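Local coordinates for protein aminopeptidase N (Francisella tularensis subsp. tularensis, PDB 5DLL) that probably removes N-terminal amino acids, preferably alanine, from intracellular peptides as a zinc-dependent aminopeptidase of the M1 family, at residues 34-42 / 121-129; 806-817 / 847-857. All blocks are in the same frame, centred on the assembly; numbering follows the deposited sequence.

Contact 1: 34-42 / 121-129; sequences IFELDESKT and LYKSGDVFS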
loop_
_atom_site.group_PDB
_atom_site.type_symbol
_atom_site.label_atom_id
_atom_site.label_comp_id
_atom_site.label_asym_id
_atom_site.label_seq_id
_atom_site.Cartn_x
_atom_site.Cartn_y
_atom_site.Cartn_z
ATOM N N ILE A 34 -20.548 20.786 19.651
ATOM C CA ILE A 34 -21.806 20.122 19.993
ATOM C C ILE A 34 -22.516 19.784 18.687
ATOM O O ILE A 34 -22.731 20.664 17.848
ATOM C CB ILE A 34 -22.730 21.011 20.859
ATOM C CG1 ILE A 34 -22.026 21.422 22.164
ATOM C CG2 ILE A 34 -24.035 20.281 21.169
ATOM C CD1 ILE A 34 -22.666 22.594 22.879
ATOM N N PHE A 35 -22.857 18.509 18.518
ATOM C CA PHE A 35 -23.583 18.039 17.340
ATOM C C PHE A 35 -25.005 17.638 17.726
ATOM O O PHE A 35 -25.201 16.724 18.538
ATOM C CB PHE A 35 -22.878 16.839 16.706
ATOM C CG PHE A 35 -21.592 17.183 16.003
ATOM C CD1 PHE A 35 -20.411 17.348 16.721
ATOM C CD2 PHE A 35 -21.554 17.317 14.620
ATOM C CE1 PHE A 35 -19.223 17.653 16.077
ATOM C CE2 PHE A 35 -20.368 17.625 13.970
ATOM C CZ PHE A 35 -19.203 17.792 14.701
ATOM N N GLU A 36 -25.984 18.332 17.147
ATOM C CA GLU A 36 -27.386 17.961 17.276
ATOM C C GLU A 36 -27.810 17.283 15.983
ATOM O O GLU A 36 -28.244 17.938 15.038
ATOM C CB GLU A 36 -28.239 19.190 17.556
ATOM C CG GLU A 36 -27.758 19.966 18.766
ATOM C CD GLU A 36 -28.724 21.041 19.194
ATOM O OE1 GLU A 36 -28.281 22.196 19.354
ATOM O OE2 GLU A 36 -29.922 20.731 19.370
ATOM N N LEU A 37 -27.668 15.960 15.957
ATOM C CA LEU A 37 -27.822 15.188 14.732
ATOM C C LEU A 37 -29.253 15.158 14.206
ATOM O O LEU A 37 -30.212 14.926 14.953
ATOM C CB LEU A 37 -27.321 13.751 14.934
ATOM C CG LEU A 37 -25.830 13.573 15.225
ATOM C CD1 LEU A 37 -25.482 12.092 15.250
ATOM C CD2 LEU A 37 -24.965 14.306 14.206
ATOM N N ASP A 38 -29.368 15.402 12.904
ATOM C CA ASP A 38 -30.617 15.271 12.175
ATOM C C ASP A 38 -30.295 15.002 10.708
ATOM O O ASP A 38 -29.260 15.445 10.196
ATOM C CB ASP A 38 -31.461 16.540 12.307
ATOM C CG ASP A 38 -32.829 16.400 11.661
ATOM O OD1 ASP A 38 -33.602 15.509 12.081
ATOM O OD2 ASP A 38 -33.127 17.175 10.727
ATOM N N GLU A 39 -31.182 14.265 10.047
ATOM C CA GLU A 39 -31.046 13.944 8.631
ATOM C C GLU A 39 -30.821 15.200 7.768
ATOM O O GLU A 39 -29.895 15.235 6.961
ATOM C CB GLU A 39 -32.294 13.178 8.170
ATOM C CG GLU A 39 -32.308 12.767 6.705
ATOM C CD GLU A 39 -33.639 12.169 6.283
ATOM O OE1 GLU A 39 -34.197 12.610 5.252
ATOM O OE2 GLU A 39 -34.133 11.262 6.988
ATOM N N SER A 40 -31.654 16.226 7.965
ATOM C CA SER A 40 -31.646 17.437 7.124
ATOM C C SER A 40 -30.888 18.620 7.726
ATOM O O SER A 40 -30.154 19.317 7.027
ATOM C CB SER A 40 -33.082 17.898 6.854
ATOM O OG SER A 40 -33.857 16.871 6.270
ATOM N N LYS A 41 -31.098 18.856 9.017
ATOM C CA LYS A 41 -30.660 20.088 9.666
ATOM C C LYS A 41 -29.839 19.798 10.922
ATOM O O LYS A 41 -30.282 20.058 12.040
ATOM C CB LYS A 41 -31.885 20.940 10.019
ATOM C CG LYS A 41 -32.761 21.297 8.826
ATOM C CD LYS A 41 -34.000 22.070 9.251
ATOM C CE LYS A 41 -34.627 22.809 8.080
ATOM N NZ LYS A 41 -34.907 21.914 6.921
ATOM N N THR A 42 -28.645 19.246 10.727
ATOM C CA THR A 42 -27.709 19.014 11.825
ATOM C C THR A 42 -27.096 20.348 12.264
ATOM O O THR A 42 -26.585 21.099 11.432
ATOM C CB THR A 42 -26.582 18.046 11.406
ATOM O OG1 THR A 42 -27.140 16.767 11.063
ATOM C CG2 THR A 42 -25.566 17.872 12.529
ATOM N N LEU A 121 -19.486 15.732 7.130
ATOM C CA LEU A 121 -20.465 14.821 7.703
ATOM C C LEU A 121 -21.407 14.369 6.597
ATOM O O LEU A 121 -21.984 15.202 5.899
ATOM C CB LEU A 121 -21.237 15.517 8.825
ATOM C CG LEU A 121 -22.268 14.696 9.600
ATOM C CD1 LEU A 121 -21.652 13.444 10.201
ATOM C CD2 LEU A 121 -22.872 15.562 10.692
ATOM N N TYR A 122 -21.544 13.058 6.419
ATOM C CA TYR A 122 -22.511 12.512 5.470
ATOM C C TYR A 122 -23.271 11.340 6.081
ATOM O O TYR A 122 -22.949 10.897 7.176
ATOM C CB TYR A 122 -21.830 12.122 4.151
ATOM C CG TYR A 122 -20.677 11.161 4.286
ATOM C CD1 TYR A 122 -20.892 9.785 4.309
ATOM C CD2 TYR A 122 -19.367 11.626 4.363
ATOM C CE1 TYR A 122 -19.832 8.899 4.427
ATOM C CE2 TYR A 122 -18.303 10.748 4.476
ATOM C CZ TYR A 122 -18.543 9.388 4.510
ATOM O OH TYR A 122 -17.492 8.515 4.623
ATOM N N LYS A 123 -24.290 10.857 5.376
ATOM C CA LYS A 123 -25.157 9.799 5.889
ATOM C C LYS A 123 -25.484 8.783 4.802
ATOM O O LYS A 123 -26.072 9.133 3.780
ATOM C CB LYS A 123 -26.444 10.404 6.444
ATOM C CG LYS A 123 -27.267 9.445 7.283
ATOM C CD LYS A 123 -28.501 10.138 7.830
ATOM C CE LYS A 123 -29.518 9.138 8.351
ATOM N NZ LYS A 123 -30.746 9.820 8.847
ATOM N N SER A 124 -25.112 7.526 5.038
ATOM C CA SER A 124 -25.267 6.466 4.044
ATOM C C SER A 124 -25.778 5.170 4.682
ATOM O O SER A 124 -25.007 4.397 5.254
ATOM C CB SER A 124 -23.930 6.220 3.338
ATOM O OG SER A 124 -23.367 7.437 2.876
ATOM N N GLY A 125 -27.086 4.945 4.579
ATOM C CA GLY A 125 -27.707 3.721 5.081
ATOM C C GLY A 125 -28.039 3.792 6.559
ATOM O O GLY A 125 -27.730 2.868 7.312
ATOM N N ASP A 126 -28.680 4.893 6.954
ATOM C CA ASP A 126 -29.094 5.158 8.342
ATOM C C ASP A 126 -27.921 5.241 9.329
ATOM O O ASP A 126 -28.028 4.786 10.471
ATOM C CB ASP A 126 -30.118 4.115 8.819
ATOM C CG ASP A 126 -31.284 3.955 7.861
ATOM O OD1 ASP A 126 -31.786 4.977 7.348
ATOM O OD2 ASP A 126 -31.703 2.803 7.626
ATOM N N VAL A 127 -26.813 5.836 8.891
ATOM C CA VAL A 127 -25.628 5.973 9.740
ATOM C C VAL A 127 -24.807 7.213 9.371
ATOM O O VAL A 127 -24.349 7.354 8.242
ATOM C CB VAL A 127 -24.755 4.689 9.703
ATOM C CG1 VAL A 127 -24.510 4.218 8.274
ATOM C CG2 VAL A 127 -23.437 4.888 10.445
ATOM N N PHE A 128 -24.642 8.117 10.331
ATOM C CA PHE A 128 -23.792 9.286 10.146
ATOM C C PHE A 128 -22.342 8.860 10.226
ATOM O O PHE A 128 -21.982 7.995 11.020
ATOM C CB PHE A 128 -24.051 10.344 11.216
ATOM C CG PHE A 128 -25.401 10.986 11.125
ATOM C CD1 PHE A 128 -25.613 12.075 10.294
ATOM C CD2 PHE A 128 -26.461 10.511 11.883
ATOM C CE1 PHE A 128 -26.861 12.670 10.217
ATOM C CE2 PHE A 128 -27.706 11.109 11.809
ATOM C CZ PHE A 128 -27.904 12.187 10.979
ATOM N N SER A 129 -21.513 9.489 9.407
ATOM C CA SER A 129 -20.102 9.146 9.314
ATOM C C SER A 129 -19.376 10.322 8.683
ATOM O O SER A 129 -19.973 11.078 7.928
ATOM C CB SER A 129 -19.927 7.875 8.471
ATOM O OG SER A 129 -18.613 7.776 7.946
#
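L37 and F128 carry the apolar centre. They slide past each other in opposite directions, L37 CB lying over one face of the F128 ring and L37 CD1 coming 3.8 Å from F128 CD2. With its CG anti to the carbonyl carbon (chi1 -68°), F128 sets its ring against the turn at 37-42. Deeper in, L121 sends CD2 tip to tip against T42 CG2, 4.0 Å away, and also reaches L37 and F35; L201 and A203 of strand 201-204 cover the same patch. Here the hairpin 122-129 of one sheet packs on the end of strand 26-36 of another within the M1 N-terminal domain. Toward the edge, D38 O lies near the ring plane, 3.6 Å from F128 CZ, and that carbonyl also accepts T42 OG1 at 2.6 Å on a lone pair in its plane. D38 OD2 takes the N-H of S40, an Asx turn, and that of K41, an Asx motif. Outermost, the extended K123 chain crosses E39 at about a right angle; K123 NZ is 4.1 Å from E39 OE2, beyond a salt bridge, and is hydrogen-bonded to Y164 instead. Cohesion across the contact is therefore mainly apolar, while the hydrogen bonds shape the turn.

Contact 2: 806-817 / 847-857; sequences ADTVLALDKFNH and KIKASNPSKNV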
loop_
_atom_site.group_PDB
_atom_site.type_symbol
_atom_site.label_atom_id
_atom_site.label_comp_id
_atom_site.label_asym_id
_atom_site.label_seq_id
_atom_site.Cartn_x
_atom_site.Cartn_y
_atom_site.Cartn_z
ATOM N N ALA A 806 -11.889 -3.102 -25.901
ATOM C CA ALA A 806 -12.542 -1.879 -26.405
ATOM C C ALA A 806 -14.062 -1.945 -26.237
ATOM O O ALA A 806 -14.694 -0.958 -25.845
ATOM C CB ALA A 806 -12.187 -1.635 -27.867
ATOM N N ASP A 807 -14.635 -3.110 -26.535
ATOM C CA ASP A 807 -16.072 -3.331 -26.410
ATOM C C ASP A 807 -16.526 -3.159 -24.969
ATOM O O ASP A 807 -17.455 -2.408 -24.689
ATOM C CB ASP A 807 -16.450 -4.737 -26.890
ATOM C CG ASP A 807 -16.230 -4.934 -28.383
ATOM O OD1 ASP A 807 -16.055 -3.939 -29.122
ATOM O OD2 ASP A 807 -16.235 -6.104 -28.817
ATOM N N THR A 808 -15.859 -3.853 -24.057
ATOM C CA THR A 808 -16.249 -3.822 -22.651
ATOM C C THR A 808 -16.138 -2.417 -22.060
ATOM O O THR A 808 -16.997 -2.004 -21.286
ATOM C CB THR A 808 -15.418 -4.815 -21.819
ATOM O OG1 THR A 808 -14.049 -4.726 -22.215
ATOM C CG2 THR A 808 -15.907 -6.242 -22.040
ATOM N N VAL A 809 -15.098 -1.682 -22.444
ATOM C CA VAL A 809 -14.936 -0.291 -22.013
ATOM C C VAL A 809 -16.161 0.551 -22.368
ATOM O O VAL A 809 -16.610 1.367 -21.565
ATOM C CB VAL A 809 -13.678 0.355 -22.635
ATOM C CG1 VAL A 809 -13.687 1.869 -22.435
ATOM C CG2 VAL A 809 -12.416 -0.253 -22.033
ATOM N N LEU A 810 -16.692 0.350 -23.571
ATOM C CA LEU A 810 -17.870 1.084 -24.022
ATOM C C LEU A 810 -19.146 0.649 -23.297
ATOM O O LEU A 810 -20.034 1.469 -23.067
ATOM C CB LEU A 810 -18.038 0.945 -25.539
ATOM C CG LEU A 810 -16.930 1.617 -26.362
ATOM C CD1 LEU A 810 -17.040 1.233 -27.832
ATOM C CD2 LEU A 810 -16.951 3.132 -26.186
ATOM N N ALA A 811 -19.236 -0.635 -22.947
ATOM C CA ALA A 811 -20.378 -1.157 -22.193
ATOM C C ALA A 811 -20.341 -0.689 -20.731
ATOM O O ALA A 811 -21.367 -0.306 -20.160
ATOM C CB ALA A 811 -20.400 -2.675 -22.265
ATOM N N LEU A 812 -19.152 -0.731 -20.135
ATOM C CA LEU A 812 -18.935 -0.225 -18.780
ATOM C C LEU A 812 -19.216 1.276 -18.670
ATOM O O LEU A 812 -19.773 1.742 -17.677
ATOM C CB LEU A 812 -17.493 -0.492 -18.338
ATOM C CG LEU A 812 -17.076 -1.948 -18.159
ATOM C CD1 LEU A 812 -15.581 -2.020 -17.883
ATOM C CD2 LEU A 812 -17.874 -2.611 -17.049
ATOM N N ASP A 813 -18.820 2.020 -19.698
ATOM C CA ASP A 813 -18.970 3.476 -19.721
ATOM C C ASP A 813 -20.429 3.941 -19.587
ATOM O O ASP A 813 -20.688 5.074 -19.187
ATOM C CB ASP A 813 -18.363 4.037 -21.009
ATOM C CG ASP A 813 -18.227 5.539 -20.983
ATOM O OD1 ASP A 813 -17.585 6.060 -20.049
ATOM O OD2 ASP A 813 -18.758 6.199 -21.904
ATOM N N LYS A 814 -21.373 3.068 -19.923
ATOM C CA LYS A 814 -22.794 3.373 -19.766
ATOM C C LYS A 814 -23.196 3.463 -18.289
ATOM O O LYS A 814 -24.010 4.307 -17.917
ATOM C CB LYS A 814 -23.643 2.319 -20.478
ATOM C CG LYS A 814 -23.418 2.265 -21.981
ATOM C CD LYS A 814 -24.345 1.265 -22.650
ATOM C CE LYS A 814 -24.176 1.272 -24.160
ATOM N NZ LYS A 814 -25.229 0.467 -24.839
ATOM N N PHE A 815 -22.607 2.602 -17.459
ATOM C CA PHE A 815 -22.940 2.525 -16.033
ATOM C C PHE A 815 -21.983 3.341 -15.156
ATOM O O PHE A 815 -22.422 4.092 -14.284
ATOM C CB PHE A 815 -22.927 1.065 -15.566
ATOM C CG PHE A 815 -23.659 0.119 -16.485
ATOM C CD1 PHE A 815 -25.043 0.168 -16.601
ATOM C CD2 PHE A 815 -22.963 -0.829 -17.230
ATOM C CE1 PHE A 815 -25.718 -0.703 -17.443
ATOM C CE2 PHE A 815 -23.633 -1.701 -18.074
ATOM C CZ PHE A 815 -25.011 -1.639 -18.180
ATOM N N ASN A 816 -20.680 3.185 -15.394
ATOM C CA ASN A 816 -19.640 3.800 -14.567
ATOM C C ASN A 816 -18.465 4.273 -15.427
ATOM O O ASN A 816 -17.816 3.467 -16.094
ATOM C CB ASN A 816 -19.155 2.783 -13.525
ATOM C CG ASN A 816 -18.337 3.411 -12.406
ATOM O OD1 ASN A 816 -17.693 4.447 -12.580
ATOM N ND2 ASN A 816 -18.355 2.769 -11.244
ATOM N N HIS A 817 -18.194 5.578 -15.396
ATOM C CA HIS A 817 -17.118 6.175 -16.201
ATOM C C HIS A 817 -15.744 5.971 -15.579
ATOM O O HIS A 817 -14.745 5.922 -16.292
ATOM C CB HIS A 817 -17.330 7.680 -16.399
ATOM C CG HIS A 817 -18.690 8.050 -16.905
ATOM N ND1 HIS A 817 -19.423 7.244 -17.749
ATOM C CD2 HIS A 817 -19.440 9.157 -16.696
ATOM C CE1 HIS A 817 -20.573 7.833 -18.026
ATOM N NE2 HIS A 817 -20.608 8.995 -17.400
ATOM N N LYS A 847 -11.162 3.174 -31.591
ATOM C CA LYS A 847 -12.527 2.654 -31.640
ATOM C C LYS A 847 -13.348 3.165 -30.455
ATOM O O LYS A 847 -14.528 3.481 -30.597
ATOM C CB LYS A 847 -12.509 1.122 -31.659
ATOM C CG LYS A 847 -13.806 0.461 -32.100
ATOM C CD LYS A 847 -14.647 0.023 -30.916
ATOM C CE LYS A 847 -15.936 -0.647 -31.366
ATOM N NZ LYS A 847 -15.692 -1.916 -32.102
ATOM N N ILE A 848 -12.715 3.251 -29.291
ATOM C CA ILE A 848 -13.347 3.814 -28.095
ATOM C C ILE A 848 -13.630 5.311 -28.301
ATOM O O ILE A 848 -14.739 5.784 -28.052
ATOM C CB ILE A 848 -12.458 3.589 -26.840
ATOM C CG1 ILE A 848 -12.400 2.095 -26.485
ATOM C CG2 ILE A 848 -12.965 4.389 -25.643
ATOM C CD1 ILE A 848 -11.191 1.694 -25.661
ATOM N N LYS A 849 -12.614 6.037 -28.759
ATOM C CA LYS A 849 -12.707 7.473 -29.049
ATOM C C LYS A 849 -13.824 7.802 -30.058
ATOM O O LYS A 849 -14.533 8.800 -29.908
ATOM C CB LYS A 849 -11.343 7.956 -29.568
ATOM C CG LYS A 849 -11.275 9.369 -30.124
ATOM C CD LYS A 849 -9.871 9.658 -30.644
ATOM C CE LYS A 849 -9.848 10.761 -31.687
ATOM N NZ LYS A 849 -10.250 12.074 -31.117
ATOM N N ALA A 850 -13.983 6.945 -31.064
ATOM C CA ALA A 850 -14.908 7.191 -32.169
ATOM C C ALA A 850 -16.348 6.734 -31.898
ATOM O O ALA A 850 -17.223 6.951 -32.735
ATOM C CB ALA A 850 -14.380 6.526 -33.433
ATOM N N SER A 851 -16.600 6.110 -30.748
ATOM C CA SER A 851 -17.951 5.642 -30.399
ATOM C C SER A 851 -18.693 6.575 -29.429
ATOM O O SER A 851 -19.659 6.164 -28.785
ATOM C CB SER A 851 -17.879 4.227 -29.821
ATOM O OG SER A 851 -17.519 3.303 -30.834
ATOM N N ASN A 852 -18.256 7.830 -29.350
ATOM C CA ASN A 852 -18.879 8.830 -28.483
ATOM C C ASN A 852 -19.048 8.324 -27.053
ATOM O O ASN A 852 -20.161 8.023 -26.616
ATOM C CB ASN A 852 -20.226 9.289 -29.057
ATOM C CG ASN A 852 -20.842 10.434 -28.267
ATOM O OD1 ASN A 852 -20.137 11.263 -27.680
ATOM N ND2 ASN A 852 -22.167 10.481 -28.242
ATOM N N PRO A 853 -17.931 8.213 -26.323
ATOM C CA PRO A 853 -17.991 7.852 -24.922
ATOM C C PRO A 853 -18.167 9.094 -24.062
ATOM O O PRO A 853 -18.214 10.212 -24.585
ATOM C CB PRO A 853 -16.626 7.225 -24.683
ATOM C CG PRO A 853 -15.714 7.968 -25.600
ATOM C CD PRO A 853 -16.543 8.421 -26.774
ATOM N N SER A 854 -18.265 8.891 -22.753
ATOM C CA SER A 854 -18.308 9.989 -21.799
ATOM C C SER A 854 -17.066 10.858 -21.941
ATOM O O SER A 854 -16.053 10.429 -22.502
ATOM C CB SER A 854 -18.391 9.450 -20.368
ATOM O OG SER A 854 -17.242 8.677 -20.038
ATOM N N LYS A 855 -17.158 12.081 -21.429
ATOM C CA LYS A 855 -16.040 13.021 -21.444
ATOM C C LYS A 855 -14.795 12.395 -20.814
ATOM O O LYS A 855 -13.727 12.415 -21.409
ATOM C CB LYS A 855 -16.431 14.309 -20.709
ATOM C CG LYS A 855 -15.306 15.317 -20.530
ATOM C CD LYS A 855 -15.827 16.621 -19.943
ATOM C CE LYS A 855 -14.726 17.415 -19.254
ATOM N NZ LYS A 855 -14.196 16.733 -18.038
ATOM N N ASN A 856 -14.956 11.825 -19.620
ATOM C CA ASN A 856 -13.857 11.203 -18.864
ATOM C C ASN A 856 -13.021 10.240 -19.717
ATOM O O ASN A 856 -11.803 10.402 -19.847
ATOM C CB ASN A 856 -14.431 10.472 -17.630
ATOM C CG ASN A 856 -13.355 9.981 -16.664
ATOM O OD1 ASN A 856 -12.187 10.362 -16.757
ATOM N ND2 ASN A 856 -13.756 9.132 -15.720
ATOM N N VAL A 857 -13.695 9.257 -20.304
ATOM C CA VAL A 857 -13.061 8.231 -21.132
ATOM C C VAL A 857 -12.497 8.798 -22.440
ATOM O O VAL A 857 -11.401 8.414 -22.862
ATOM C CB VAL A 857 -14.067 7.103 -21.457
ATOM C CG1 VAL A 857 -13.511 6.150 -22.508
ATOM C CG2 VAL A 857 -14.453 6.358 -20.186
#
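D813 grips S854 with both carboxylate oxygens. OD1 accepts S854 OG at 2.6 Å and OD2 accepts the backbone N of S854 at 2.9 Å, the latter nearly straight at 168°, and each oxygen uses its syn lone pair. A chi1 of -168°, with CG anti to its own N, swings the D813 carboxylate out to the backbone of P853 and S854. S854 is the N-cap of helix 855-866, so this aspartate of helix 800-815 holds the residue at the start of the C-terminal helix. H817 packs beside the same serine: S854 CB lies over the middle of its imidazole face, 3.5 Å from the ring centroid, a CH-pi contact. H817 ND1 makes two weak, bent bonds, to D813 O and D813 OD1. Next to it, N816 OD1 takes the backbone N of Q818, N-capping helix 817-824.

Both segments belong to the C-terminal helical domain, whose sequence matches ARM-like repeats, and the contact packs helix 800-815 against the corner between helices 835-849 and 855-866. I848 crosses V809 at about a right angle, with I848 CD1 4.1 Å from V809 CG1, while A806 CB meets I848 CG1 and V857 CG1 closes on V809. L810 splays its two methyls over S851 CB, CD1 at 3.7 Å. S851 OG donates to K847 O at 3.0 Å, a carbonyl of the last turn of helix 835-849. At the outer rim K847, its chain bent at chi2 and chi4, brings NZ to D807 OD1 in a long salt bridge of 3.6 Å.

In the fold
Contact 1 comes first along the chain and closes well before contact 2 opens; their centres are about 36 Å apart, their nearest atoms about 16 Å, and they do not touch. Contact 1 joins two beta sheets of the N-terminal domain, the one containing strand 26-36 and the four-stranded one with strands 122-123 and 128-131. Contact 2 is all-helical, linking helix 800-815 to helices 835-849 and 855-866 near the C-terminus. Between them in sequence lie the peptidase domain, whose H309, H313 and E332 bind the zinc ion, and an Ig-like domain. Both contacts lie away from that site, so each is structural packing within its own domain, at opposite ends of the sequence.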